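Local coordinates for sarcoplasmic calcium-binding proteins II, V, VI, and VII (Branchiostoma lanceolatum, PDB 2SAS), which binds calcium ions through EF-hand loops and, like parvalbumins, seems to be more abundant in fast-contracting muscle, at residues A[54-68]-A[99-111]. Sequence-based numbering, arbitrary orientation.
Sequences MQASLEDEWRDLKGR and LPAWCQNRIPFLF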
loop_
_atom_site.group_PDB
_atom_site.type_symbol
_atom_site.label_atom_id
_atom_site.label_comp_id
_atom_site.label_asym_id
_atom_site.label_seq_id
_atom_site.Cartn_x
_atom_site.Cartn_y
_atom_site.Cartn_z
ATOM N N MET A 54 22.118 14.335 -11.383
ATOM C CA MET A 54 21.136 13.480 -10.675
ATOM C C MET A 54 21.619 12.025 -10.632
ATOM O O MET A 54 21.543 11.285 -9.648
ATOM C CB MET A 54 19.790 13.663 -11.340
ATOM C CG MET A 54 18.777 12.692 -10.826
ATOM S SD MET A 54 18.565 12.902 -9.048
ATOM C CE MET A 54 18.067 14.630 -8.892
ATOM N N GLN A 55 22.142 11.603 -11.747
ATOM C CA GLN A 55 22.654 10.240 -11.923
ATOM C C GLN A 55 23.839 9.962 -10.994
ATOM O O GLN A 55 23.803 8.907 -10.357
ATOM C CB GLN A 55 23.037 9.989 -13.387
ATOM C CG GLN A 55 23.066 8.482 -13.615
ATOM C CD GLN A 55 23.331 8.193 -15.064
ATOM O OE1 GLN A 55 22.467 7.642 -15.732
ATOM N NE2 GLN A 55 24.509 8.617 -15.471
ATOM N N ALA A 56 24.781 10.892 -10.908
ATOM C CA ALA A 56 25.945 10.839 -10.085
ATOM C C ALA A 56 25.551 10.709 -8.607
ATOM O O ALA A 56 26.172 9.911 -7.868
ATOM C CB ALA A 56 26.916 11.954 -10.316
ATOM N N SER A 57 24.503 11.416 -8.190
ATOM C CA SER A 57 24.069 11.296 -6.788
ATOM C C SER A 57 23.382 9.959 -6.566
ATOM O O SER A 57 23.435 9.483 -5.413
ATOM C CB SER A 57 23.265 12.482 -6.262
ATOM O OG SER A 57 22.346 12.912 -7.218
ATOM N N LEU A 58 22.787 9.364 -7.573
ATOM C CA LEU A 58 22.133 8.045 -7.434
ATOM C C LEU A 58 23.213 6.949 -7.386
ATOM O O LEU A 58 23.158 5.939 -6.667
ATOM C CB LEU A 58 21.104 7.868 -8.557
ATOM C CG LEU A 58 19.835 8.732 -8.467
ATOM C CD1 LEU A 58 18.871 8.561 -9.614
ATOM C CD2 LEU A 58 19.103 8.366 -7.169
ATOM N N GLU A 59 24.218 7.124 -8.243
ATOM C CA GLU A 59 25.336 6.168 -8.321
ATOM C C GLU A 59 26.023 6.074 -6.960
ATOM O O GLU A 59 26.280 5.008 -6.403
ATOM C CB GLU A 59 26.350 6.676 -9.366
ATOM C CG GLU A 59 25.795 6.378 -10.762
ATOM C CD GLU A 59 26.647 6.775 -11.911
ATOM O OE1 GLU A 59 27.512 7.611 -11.642
ATOM O OE2 GLU A 59 26.481 6.326 -13.012
ATOM N N ASP A 60 26.302 7.230 -6.469
ATOM C CA ASP A 60 26.912 7.563 -5.189
ATOM C C ASP A 60 25.992 7.049 -4.073
ATOM O O ASP A 60 26.416 6.580 -3.016
ATOM C CB ASP A 60 27.081 9.076 -5.255
ATOM C CG ASP A 60 28.239 9.740 -4.604
ATOM O OD1 ASP A 60 28.610 9.334 -3.473
ATOM O OD2 ASP A 60 28.766 10.717 -5.248
ATOM N N GLU A 61 24.683 7.107 -4.281
ATOM C CA GLU A 61 23.750 6.576 -3.285
ATOM C C GLU A 61 23.847 5.040 -3.298
ATOM O O GLU A 61 24.139 4.414 -2.211
ATOM C CB GLU A 61 22.339 7.033 -3.504
ATOM C CG GLU A 61 21.395 6.957 -2.321
ATOM C CD GLU A 61 19.930 6.951 -2.612
ATOM O OE1 GLU A 61 19.588 7.765 -3.497
ATOM O OE2 GLU A 61 19.163 6.205 -2.023
ATOM N N TRP A 62 23.684 4.411 -4.419
ATOM C CA TRP A 62 23.754 2.957 -4.574
ATOM C C TRP A 62 25.055 2.392 -3.966
ATOM O O TRP A 62 25.089 1.375 -3.265
ATOM C CB TRP A 62 23.661 2.561 -6.042
ATOM C CG TRP A 62 23.919 1.131 -6.370
ATOM C CD1 TRP A 62 24.786 0.602 -7.312
ATOM C CD2 TRP A 62 23.308 0.008 -5.698
ATOM N NE1 TRP A 62 24.703 -0.767 -7.306
ATOM C CE2 TRP A 62 23.819 -1.155 -6.320
ATOM C CE3 TRP A 62 22.365 -0.107 -4.695
ATOM C CZ2 TRP A 62 23.375 -2.420 -5.937
ATOM C CZ3 TRP A 62 21.931 -1.332 -4.302
ATOM C CH2 TRP A 62 22.447 -2.494 -4.913
ATOM N N ARG A 63 26.138 3.088 -4.277
ATOM C CA ARG A 63 27.474 2.754 -3.798
ATOM C C ARG A 63 27.486 2.706 -2.281
ATOM O O ARG A 63 27.996 1.749 -1.689
ATOM C CB ARG A 63 28.503 3.744 -4.312
ATOM C CG ARG A 63 29.942 3.554 -3.919
ATOM C CD ARG A 63 30.848 3.620 -5.123
ATOM N NE ARG A 63 30.157 3.207 -6.351
ATOM C CZ ARG A 63 29.905 4.085 -7.330
ATOM N NH1 ARG A 63 30.241 5.366 -7.171
ATOM N NH2 ARG A 63 29.322 3.702 -8.469
ATOM N N ASP A 64 26.936 3.712 -1.636
ATOM C CA ASP A 64 26.935 3.730 -0.156
ATOM C C ASP A 64 25.983 2.670 0.374
ATOM O O ASP A 64 26.301 2.132 1.464
ATOM C CB ASP A 64 26.561 5.107 0.373
ATOM C CG ASP A 64 26.686 5.245 1.879
ATOM O OD1 ASP A 64 25.677 4.958 2.557
ATOM O OD2 ASP A 64 27.733 5.656 2.380
ATOM N N LEU A 65 24.872 2.415 -0.295
ATOM C CA LEU A 65 23.960 1.386 0.234
ATOM C C LEU A 65 24.626 0.007 0.049
ATOM O O LEU A 65 24.704 -0.737 1.049
ATOM C CB LEU A 65 22.579 1.538 -0.347
ATOM C CG LEU A 65 21.535 0.448 -0.068
ATOM C CD1 LEU A 65 21.162 0.441 1.377
ATOM C CD2 LEU A 65 20.351 0.719 -0.999
ATOM N N LYS A 66 25.003 -0.292 -1.182
ATOM C CA LYS A 66 25.668 -1.556 -1.542
ATOM C C LYS A 66 26.819 -1.866 -0.582
ATOM O O LYS A 66 26.938 -2.993 -0.069
ATOM C CB LYS A 66 26.249 -1.508 -2.951
ATOM C CG LYS A 66 26.353 -2.777 -3.741
ATOM C CD LYS A 66 26.939 -2.605 -5.127
ATOM C CE LYS A 66 28.436 -2.433 -5.193
ATOM N NZ LYS A 66 28.849 -1.054 -4.797
ATOM N N GLY A 67 27.682 -0.922 -0.343
ATOM C CA GLY A 67 28.840 -1.079 0.550
ATOM C C GLY A 67 28.552 -1.237 2.012
ATOM O O GLY A 67 29.454 -1.452 2.848
ATOM N N ARG A 68 27.311 -1.142 2.435
ATOM C CA ARG A 68 26.897 -1.258 3.825
ATOM C C ARG A 68 25.972 -2.444 4.098
ATOM O O ARG A 68 25.935 -2.944 5.248
ATOM C CB ARG A 68 26.059 -0.080 4.280
ATOM C CG ARG A 68 26.689 1.225 4.641
ATOM C CD ARG A 68 25.593 2.204 4.996
ATOM N NE ARG A 68 25.999 3.560 4.651
ATOM C CZ ARG A 68 26.855 4.218 5.445
ATOM N NH1 ARG A 68 27.238 3.630 6.581
ATOM N NH2 ARG A 68 27.296 5.445 5.171
ATOM N N LEU A 99 21.901 8.844 10.458
ATOM C CA LEU A 99 21.487 7.897 9.429
ATOM C C LEU A 99 22.662 7.679 8.487
ATOM O O LEU A 99 23.484 8.620 8.326
ATOM C CB LEU A 99 20.260 8.498 8.714
ATOM C CG LEU A 99 18.959 7.737 8.942
ATOM C CD1 LEU A 99 18.917 7.161 10.356
ATOM C CD2 LEU A 99 17.787 8.715 8.722
ATOM N N PRO A 100 22.670 6.518 7.862
ATOM C CA PRO A 100 23.771 6.246 6.934
ATOM C C PRO A 100 23.626 7.244 5.808
ATOM O O PRO A 100 22.512 7.625 5.410
ATOM C CB PRO A 100 23.628 4.788 6.580
ATOM C CG PRO A 100 22.211 4.403 6.939
ATOM C CD PRO A 100 21.735 5.413 7.951
ATOM N N ALA A 101 24.769 7.636 5.281
ATOM C CA ALA A 101 24.876 8.577 4.204
ATOM C C ALA A 101 23.978 8.341 3.015
ATOM O O ALA A 101 23.616 9.414 2.465
ATOM C CB ALA A 101 26.331 8.673 3.722
ATOM N N TRP A 102 23.667 7.129 2.616
ATOM C CA TRP A 102 22.826 6.904 1.421
ATOM C C TRP A 102 21.476 7.596 1.645
ATOM O O TRP A 102 20.828 8.004 0.681
ATOM C CB TRP A 102 22.659 5.421 1.066
ATOM C CG TRP A 102 21.860 4.627 2.031
ATOM C CD1 TRP A 102 22.320 3.971 3.129
ATOM C CD2 TRP A 102 20.428 4.425 2.043
ATOM N NE1 TRP A 102 21.304 3.376 3.824
ATOM C CE2 TRP A 102 20.129 3.627 3.175
ATOM C CE3 TRP A 102 19.397 4.816 1.194
ATOM C CZ2 TRP A 102 18.846 3.230 3.473
ATOM C CZ3 TRP A 102 18.110 4.446 1.503
ATOM C CH2 TRP A 102 17.832 3.663 2.621
ATOM N N CYS A 103 21.107 7.656 2.929
ATOM C CA CYS A 103 19.843 8.268 3.379
ATOM C C CYS A 103 19.790 9.773 3.094
ATOM O O CYS A 103 18.732 10.304 2.771
ATOM C CB CYS A 103 19.652 8.047 4.882
ATOM S SG CYS A 103 18.669 6.588 5.211
ATOM N N GLN A 104 20.938 10.385 3.260
ATOM C CA GLN A 104 21.174 11.817 3.018
ATOM C C GLN A 104 20.900 12.131 1.552
ATOM O O GLN A 104 20.745 13.303 1.192
ATOM C CB GLN A 104 22.594 12.228 3.411
ATOM C CG GLN A 104 23.088 11.711 4.759
ATOM C CD GLN A 104 22.173 12.108 5.906
ATOM O OE1 GLN A 104 21.541 13.170 5.868
ATOM N NE2 GLN A 104 22.094 11.261 6.935
ATOM N N ASN A 105 20.847 11.124 0.680
ATOM C CA ASN A 105 20.511 11.416 -0.723
ATOM C C ASN A 105 19.060 10.983 -1.004
ATOM O O ASN A 105 18.439 11.515 -1.943
ATOM C CB ASN A 105 21.445 10.831 -1.772
ATOM C CG ASN A 105 21.069 11.372 -3.168
ATOM O OD1 ASN A 105 21.525 12.479 -3.493
ATOM N ND2 ASN A 105 20.320 10.626 -3.981
ATOM N N ARG A 106 18.601 10.009 -0.249
ATOM C CA ARG A 106 17.221 9.478 -0.412
ATOM C C ARG A 106 16.266 10.564 0.097
ATOM O O ARG A 106 15.296 10.832 -0.653
ATOM C CB ARG A 106 17.036 8.121 0.184
ATOM C CG ARG A 106 15.754 7.319 0.137
ATOM C CD ARG A 106 15.655 6.447 -1.096
ATOM N NE ARG A 106 16.478 7.096 -2.119
ATOM C CZ ARG A 106 16.136 7.208 -3.400
ATOM N NH1 ARG A 106 15.076 6.556 -3.851
ATOM N NH2 ARG A 106 16.891 7.927 -4.233
ATOM N N ILE A 107 16.524 11.158 1.257
ATOM C CA ILE A 107 15.685 12.218 1.822
ATOM C C ILE A 107 15.378 13.360 0.861
ATOM O O ILE A 107 14.175 13.538 0.584
ATOM C CB ILE A 107 16.098 12.687 3.243
ATOM C CG1 ILE A 107 15.800 11.577 4.301
ATOM C CG2 ILE A 107 15.461 14.031 3.691
ATOM C CD1 ILE A 107 16.939 11.628 5.423
ATOM N N PRO A 108 16.334 14.088 0.323
ATOM C CA PRO A 108 16.091 15.204 -0.617
ATOM C C PRO A 108 15.433 14.789 -1.903
ATOM O O PRO A 108 14.559 15.501 -2.465
ATOM C CB PRO A 108 17.472 15.801 -0.881
ATOM C CG PRO A 108 18.409 14.646 -0.634
ATOM C CD PRO A 108 17.794 13.964 0.621
ATOM N N PHE A 109 15.838 13.617 -2.350
ATOM C CA PHE A 109 15.277 13.046 -3.618
ATOM C C PHE A 109 13.797 12.813 -3.438
ATOM O O PHE A 109 12.925 13.165 -4.297
ATOM C CB PHE A 109 16.146 11.863 -4.066
ATOM C CG PHE A 109 15.661 11.165 -5.287
ATOM C CD1 PHE A 109 14.725 10.128 -5.192
ATOM C CD2 PHE A 109 16.099 11.625 -6.537
ATOM C CE1 PHE A 109 14.241 9.535 -6.377
ATOM C CE2 PHE A 109 15.637 11.028 -7.711
ATOM C CZ PHE A 109 14.713 9.987 -7.603
ATOM N N LEU A 110 13.419 12.178 -2.349
ATOM C CA LEU A 110 12.012 11.933 -2.023
ATOM C C LEU A 110 11.290 13.259 -1.806
ATOM O O LEU A 110 10.186 13.445 -2.324
ATOM C CB LEU A 110 11.937 11.111 -0.748
ATOM C CG LEU A 110 11.620 9.623 -0.877
ATOM C CD1 LEU A 110 11.892 9.167 -2.296
ATOM C CD2 LEU A 110 12.446 8.931 0.184
ATOM N N PHE A 111 11.908 14.179 -1.070
ATOM C CA PHE A 111 11.218 15.464 -0.844
ATOM C C PHE A 111 10.927 16.217 -2.140
ATOM O O PHE A 111 9.782 16.679 -2.280
ATOM C CB PHE A 111 11.906 16.371 0.124
ATOM C CG PHE A 111 11.190 17.679 0.380
ATOM C CD1 PHE A 111 10.087 17.689 1.234
ATOM C CD2 PHE A 111 11.693 18.871 -0.158
ATOM C CE1 PHE A 111 9.444 18.887 1.523
ATOM C CE2 PHE A 111 11.075 20.076 0.164
ATOM C CZ PHE A 111 9.930 20.090 0.980
#
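Glu61 and Trp102 bring the two backbones to within 4.8 Å, CA to CA, and the packing is tightest around them. The Glu61 side chain, with CG anti to the backbone N (chi1 -160°), runs out across Asn105 and Arg106 and places its buried carboxylate against both. Its OE1 takes two bonds: Arg106 NH2 comes in on the syn lone pair at 2.8 Å, as a salt bridge, and Asn105 ND2 arrives from the anti side, tilted out of the carboxylate plane but nearly straight (164°). A weak bond from Arg106 NE to OE2 completes a two-pronged grip, which fixes the rotation of the carboxylate and probably favours its charged form. OE2 also lies in the plane of the Trp102 indole, at the CE3 edge. Over one face of that ring sits Leu65 CD1, a CH-pi contact 3.9 Å from the centroid of the five-membered ring, while Cys103 SG covers the opposite face.

Toward Arg68 the contact is looser and nearer to solvent. The bond from Trp102 N to Asp64 OD1 (3.0 Å) is weak, and within its own helix Asp64 OD1 also pairs with Arg68 NE in a salt bridge; the Arg68 guanidinium lays one face on Pro100 CB. Exposed Ala101 touches this pair with its methyl. At the other end the backbones stand farther apart, 9.2 Å from Met54 CA to Phe109 CA, and Met54 SD reaches the edge of the partly exposed Phe109 ring, 3.7 Å from CE2, as a Met-aromatic contact.

The helices, crossing at -137°, join the first helix of the second EF-hand to that of the third. Helix 79-91 packs on Leu65 and Trp102, helix 28-42 on Met54 and Leu58, and helix 4-18 closes over Glu61 with Leu18 and receives Arg106 NH1 at Phe17 O.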